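Local coordinates for ribonuclease P protein component 3 (Thermococcus kodakarensis KOD1, PDB 3WYZ) that probably serves as a protein subunit of ribonuclease P, the RNA-containing enzyme that removes the 5' extra nucleotides from tRNA precursors, at residues L69-K73 with P74-R78; F139-S142 with P143-N146. All coordinates share one frame; numbering follows the deposited sequence.

How the contacts relate
Both contacts illustrate how a TIM-barrel-like chain turns from the C-terminal end of a parallel strand into a helix. Running from the N terminus, contact 1 comes first: L69-K73 leaves strand 65-70 and P74-R78 opens helix 74-83, which returns the chain to strand 88-92. After strand 109-111 and helix 124-133, contact 2 folds the end of strand 136-140 into the short helix 142-145, ahead of helix 149-168. Each closes a tight local turn, and the two follow in series without nesting or crossing. The centres of contacts 1 and 2 are about 23 Å apart. The shared sheet connects them, with strands 88-92 and 109-111 lying between.

Contact 1: L69-K73 with P74-R78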
loop_
_atom_site.group_PDB
_atom_site.type_symbol
_atom_site.label_atom_id
_atom_site.label_comp_id
_atom_site.label_asym_id
_atom_site.label_seq_id
_atom_site.Cartn_x
_atom_site.Cartn_y
_atom_site.Cartn_z
ATOM N N LEU A 69 -9.460 0.419 2.451
ATOM C CA LEU A 69 -10.812 0.179 1.968
ATOM C C LEU A 69 -10.823 -0.966 0.965
ATOM O O LEU A 69 -10.147 -0.905 -0.064
ATOM C CB LEU A 69 -11.382 1.435 1.302
ATOM C CG LEU A 69 -11.410 2.725 2.119
ATOM C CD1 LEU A 69 -12.100 3.820 1.313
ATOM C CD2 LEU A 69 -12.093 2.527 3.469
ATOM N N VAL A 70 -11.587 -2.010 1.277
ATOM C CA VAL A 70 -11.856 -3.081 0.324
ATOM C C VAL A 70 -13.357 -3.058 0.010
ATOM O O VAL A 70 -14.195 -3.184 0.904
ATOM C CB VAL A 70 -11.374 -4.458 0.841
ATOM C CG1 VAL A 70 -9.964 -4.351 1.411
ATOM C CG2 VAL A 70 -12.303 -5.029 1.896
ATOM N N THR A 71 -13.687 -2.851 -1.261
ATOM C CA THR A 71 -15.077 -2.697 -1.684
ATOM C C THR A 71 -15.208 -2.792 -3.203
ATOM O O THR A 71 -14.218 -2.702 -3.930
ATOM C CB THR A 71 -15.672 -1.352 -1.201
ATOM O OG1 THR A 71 -17.032 -1.240 -1.635
ATOM C CG2 THR A 71 -14.882 -0.165 -1.741
ATOM N N ARG A 72 -16.441 -2.985 -3.665
ATOM C CA ARG A 72 -16.746 -3.026 -5.093
ATOM C C ARG A 72 -17.719 -1.908 -5.462
ATOM O O ARG A 72 -18.569 -2.079 -6.336
ATOM C CB ARG A 72 -17.331 -4.393 -5.476
ATOM C CG ARG A 72 -16.402 -5.577 -5.246
ATOM C CD ARG A 72 -15.085 -5.421 -5.995
ATOM N NE ARG A 72 -14.486 -6.709 -6.343
ATOM C CZ ARG A 72 -14.837 -7.454 -7.390
ATOM N NH1 ARG A 72 -15.802 -7.061 -8.219
ATOM N NH2 ARG A 72 -14.218 -8.608 -7.608
ATOM N N LYS A 73 -17.587 -0.762 -4.796
ATOM C CA LYS A 73 -18.445 0.390 -5.054
ATOM C C LYS A 73 -17.608 1.664 -5.083
ATOM O O LYS A 73 -17.237 2.182 -4.031
ATOM C CB LYS A 73 -19.539 0.488 -3.989
ATOM C CG LYS A 73 -20.546 -0.650 -4.047
ATOM C CD LYS A 73 -21.542 -0.590 -2.902
ATOM C CE LYS A 73 -22.441 -1.817 -2.904
ATOM N NZ LYS A 73 -23.507 -1.737 -1.868
ATOM N N PRO A 74 -17.293 2.167 -6.293
ATOM C CA PRO A 74 -16.507 3.390 -6.486
ATOM C C PRO A 74 -16.975 4.601 -5.671
ATOM O O PRO A 74 -16.146 5.376 -5.187
ATOM C CB PRO A 74 -16.672 3.660 -7.981
ATOM C CG PRO A 74 -16.785 2.303 -8.577
ATOM C CD PRO A 74 -17.568 1.498 -7.580
ATOM N N SER A 75 -18.287 4.757 -5.520
ATOM C CA SER A 75 -18.862 5.896 -4.793
ATOM C C SER A 75 -18.400 5.996 -3.333
ATOM O O SER A 75 -18.380 7.085 -2.762
ATOM C CB SER A 75 -20.397 5.836 -4.847
ATOM O OG SER A 75 -20.881 4.569 -4.429
ATOM N N LEU A 76 -18.035 4.864 -2.737
ATOM C CA LEU A 76 -17.560 4.833 -1.349
ATOM C C LEU A 76 -16.164 5.446 -1.186
ATOM O O LEU A 76 -15.867 6.038 -0.150
ATOM C CB LEU A 76 -17.562 3.399 -0.807
ATOM C CG LEU A 76 -18.912 2.818 -0.365
ATOM C CD1 LEU A 76 -20.024 3.016 -1.387
ATOM C CD2 LEU A 76 -18.745 1.342 -0.062
ATOM N N ILE A 77 -15.320 5.302 -2.209
ATOM C CA ILE A 77 -13.968 5.864 -2.191
ATOM C C ILE A 77 -14.045 7.387 -2.129
ATOM O O ILE A 77 -13.309 8.014 -1.363
ATOM C CB ILE A 77 -13.121 5.421 -3.417
ATOM C CG1 ILE A 77 -12.589 3.991 -3.244
ATOM C CG2 ILE A 77 -11.919 6.342 -3.619
ATOM C CD1 ILE A 77 -13.640 2.905 -3.239
ATOM N N ARG A 78 -14.929 7.973 -2.936
ATOM C CA ARG A 78 -15.136 9.425 -2.939
ATOM C C ARG A 78 -15.738 9.897 -1.620
ATOM O O ARG A 78 -15.341 10.928 -1.080
ATOM C CB ARG A 78 -16.054 9.847 -4.090
ATOM C CG ARG A 78 -15.941 11.320 -4.455
ATOM C CD ARG A 78 -17.054 11.777 -5.388
ATOM N NE ARG A 78 -17.112 11.003 -6.632
ATOM C CZ ARG A 78 -17.948 9.991 -6.882
ATOM N NH1 ARG A 78 -18.839 9.581 -5.979
ATOM N NH2 ARG A 78 -17.893 9.375 -8.060
#
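L76 and I77 lie against T71 and K73 where the chain leaves a strand and enters a helix. The backbone supplies the one hydrogen bond between the two sides: L76 N donates to K73 O at 3.1 Å, fairly straight at 153°, with the donor above the carbonyl plane. The same oxygen is flanked by a methyl, for I77 CD1 lies 3.8 Å from K73 O.

The two branches of T71 divide their work. Its methyl CG2 sits between backbone N and carbonyl carbon, the crowded position, and meets I77 CD1 at 3.6 Å; its hydroxyl, turned anti to N (chi1 180°), places OG1 3.5 Å from L76 CD2. The other methyl of L76 is used as well, CD1 resting 3.7 Å from K73 CB, so the leucine fork reaches both residues. Further up the strand L69 points toward the helix, its CD1 making a looser approach to I77 CA at 4.5 Å.

In the second shell, T71 OG1 gives its proton to L42 O and weakly accepts from K73 N, two bonds that hold the hydroxyl beside L76. The extended lysine chain carries NZ out to a salt bridge with D44, which L76 also touches. P74 and I77 pack on M101 of the next helix, 96-104, while helix 74-83 is the connection of a beta-alpha-beta unit between strands 65-70 and 88-92.

Chemically the turn divides its labour: methyls of L76 and I77 meet T71 and K73 within it, while the threonine hydroxyl and lysine ammonium bind L42 and D44, linking it to the segment after strand 33-41.

Contact 2: F139-S142 with P143-N146; sequences FSLS and PLLN
L141 O accepts the backbone N-H of L144 at 3.1 Å, a bent bond (135° at the hydrogen) whose donor stands above the carbonyl plane. One residue on, L145 N reaches S142 O at a longer 3.3 Å, again from well out of the carbonyl plane. Both bonds span three residues, and together they give a short, weakly bonded helical turn.

Apolar contact reinforces it on the L141 side. With CG anti to the backbone N (chi1 175°), the L141 fork bends back over the turn: CG meets L145 CD2 at 3.6 Å, while CD1 touches L144 CD1 at 3.9 Å, the side chains of L141 and L144 crossing at about a right angle.

P143 takes up the space beside S140, whose OG lies 3.2 Å from P143 CD and 3.5 Å from P143 CG. That buried hydroxyl is hydrogen-bonded to S112 OG, so the proline ring covers a polar atom that already has a partner. A glycine in its place would remove the ring and is likely to leave the S140 hydroxyl without this cover and the backbone N-CA bond at this position, now held by the ring, freer to turn.

S142 OG makes a weak hydrogen bond to E184, and a glycerol, probably from the crystallisation liquor, lies close by. F139, in strand 136-140, and L141, just past it, hydrogen-bond through their backbones to strand 173-176. The turn thus follows the C-terminal end of strand 136-140, with buried L144 touching I155 and L156 of helix 149-168 and, like L141, L194 of helix 188-198.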
loop_
_atom_site.group_PDB
_atom_site.type_symbol
_atom_site.label_atom_id
_atom_site.label_comp_id
_atom_site.label_asym_id
_atom_site.label_seq_id
_atom_site.Cartn_x
_atom_site.Cartn_y
_atom_site.Cartn_z
ATOM N N PHE A 139 3.433 -1.898 -3.412
ATOM C CA PHE A 139 3.876 -3.229 -3.806
ATOM C C PHE A 139 3.911 -4.143 -2.592
ATOM O O PHE A 139 4.901 -4.165 -1.854
ATOM C CB PHE A 139 5.268 -3.168 -4.447
ATOM C CG PHE A 139 5.282 -2.513 -5.792
ATOM C CD1 PHE A 139 5.443 -1.151 -5.904
ATOM C CD2 PHE A 139 5.132 -3.264 -6.941
ATOM C CE1 PHE A 139 5.454 -0.542 -7.143
ATOM C CE2 PHE A 139 5.139 -2.667 -8.186
ATOM C CZ PHE A 139 5.301 -1.303 -8.287
ATOM N N SER A 140 2.824 -4.892 -2.390
ATOM C CA SER A 140 2.686 -5.767 -1.228
ATOM C C SER A 140 3.430 -7.075 -1.454
ATOM O O SER A 140 3.337 -7.669 -2.517
ATOM C CB SER A 140 1.208 -6.050 -0.933
ATOM O OG SER A 140 0.638 -6.889 -1.931
ATOM N N LEU A 141 4.159 -7.521 -0.439
ATOM C CA LEU A 141 4.818 -8.822 -0.462
ATOM C C LEU A 141 3.858 -9.965 -0.087
ATOM O O LEU A 141 4.126 -11.121 -0.402
ATOM C CB LEU A 141 6.020 -8.799 0.483
ATOM C CG LEU A 141 6.820 -10.080 0.720
ATOM C CD1 LEU A 141 7.347 -10.704 -0.569
ATOM C CD2 LEU A 141 7.967 -9.788 1.671
ATOM N N SER A 142 2.741 -9.630 0.565
ATOM C CA SER A 142 1.811 -10.618 1.131
ATOM C C SER A 142 1.361 -11.731 0.170
ATOM O O SER A 142 1.403 -12.901 0.539
ATOM C CB SER A 142 0.570 -9.922 1.711
ATOM O OG SER A 142 -0.084 -10.768 2.629
ATOM N N PRO A 143 0.921 -11.377 -1.055
ATOM C CA PRO A 143 0.454 -12.413 -1.990
ATOM C C PRO A 143 1.511 -13.467 -2.354
ATOM O O PRO A 143 1.163 -14.614 -2.604
ATOM C CB PRO A 143 0.054 -11.610 -3.238
ATOM C CG PRO A 143 -0.155 -10.214 -2.761
ATOM C CD PRO A 143 0.825 -10.028 -1.647
ATOM N N LEU A 144 2.784 -13.077 -2.371
ATOM C CA LEU A 144 3.868 -13.988 -2.741
ATOM C C LEU A 144 4.130 -15.087 -1.713
ATOM O O LEU A 144 4.576 -16.172 -2.080
ATOM C CB LEU A 144 5.160 -13.215 -2.998
ATOM C CG LEU A 144 5.195 -12.373 -4.268
ATOM C CD1 LEU A 144 6.433 -11.492 -4.266
ATOM C CD2 LEU A 144 5.177 -13.259 -5.505
ATOM N N LEU A 145 3.861 -14.808 -0.438
ATOM C CA LEU A 145 4.029 -15.809 0.618
ATOM C C LEU A 145 2.966 -16.893 0.531
ATOM O O LEU A 145 3.227 -18.046 0.868
ATOM C CB LEU A 145 3.976 -15.176 2.013
ATOM C CG LEU A 145 5.141 -14.298 2.493
ATOM C CD1 LEU A 145 6.493 -14.810 2.024
ATOM C CD2 LEU A 145 4.964 -12.861 2.051
ATOM N N ASN A 146 1.774 -16.519 0.070
ATOM C CA ASN A 146 0.629 -17.422 0.036
ATOM C C ASN A 146 0.402 -18.003 -1.358
ATOM O O ASN A 146 -0.731 -18.026 -1.848
ATOM C CB ASN A 146 -0.626 -16.673 0.507
ATOM C CG ASN A 146 -0.392 -15.890 1.789
ATOM O OD1 ASN A 146 0.375 -16.312 2.657
ATOM N ND2 ASN A 146 -1.052 -14.743 1.913
#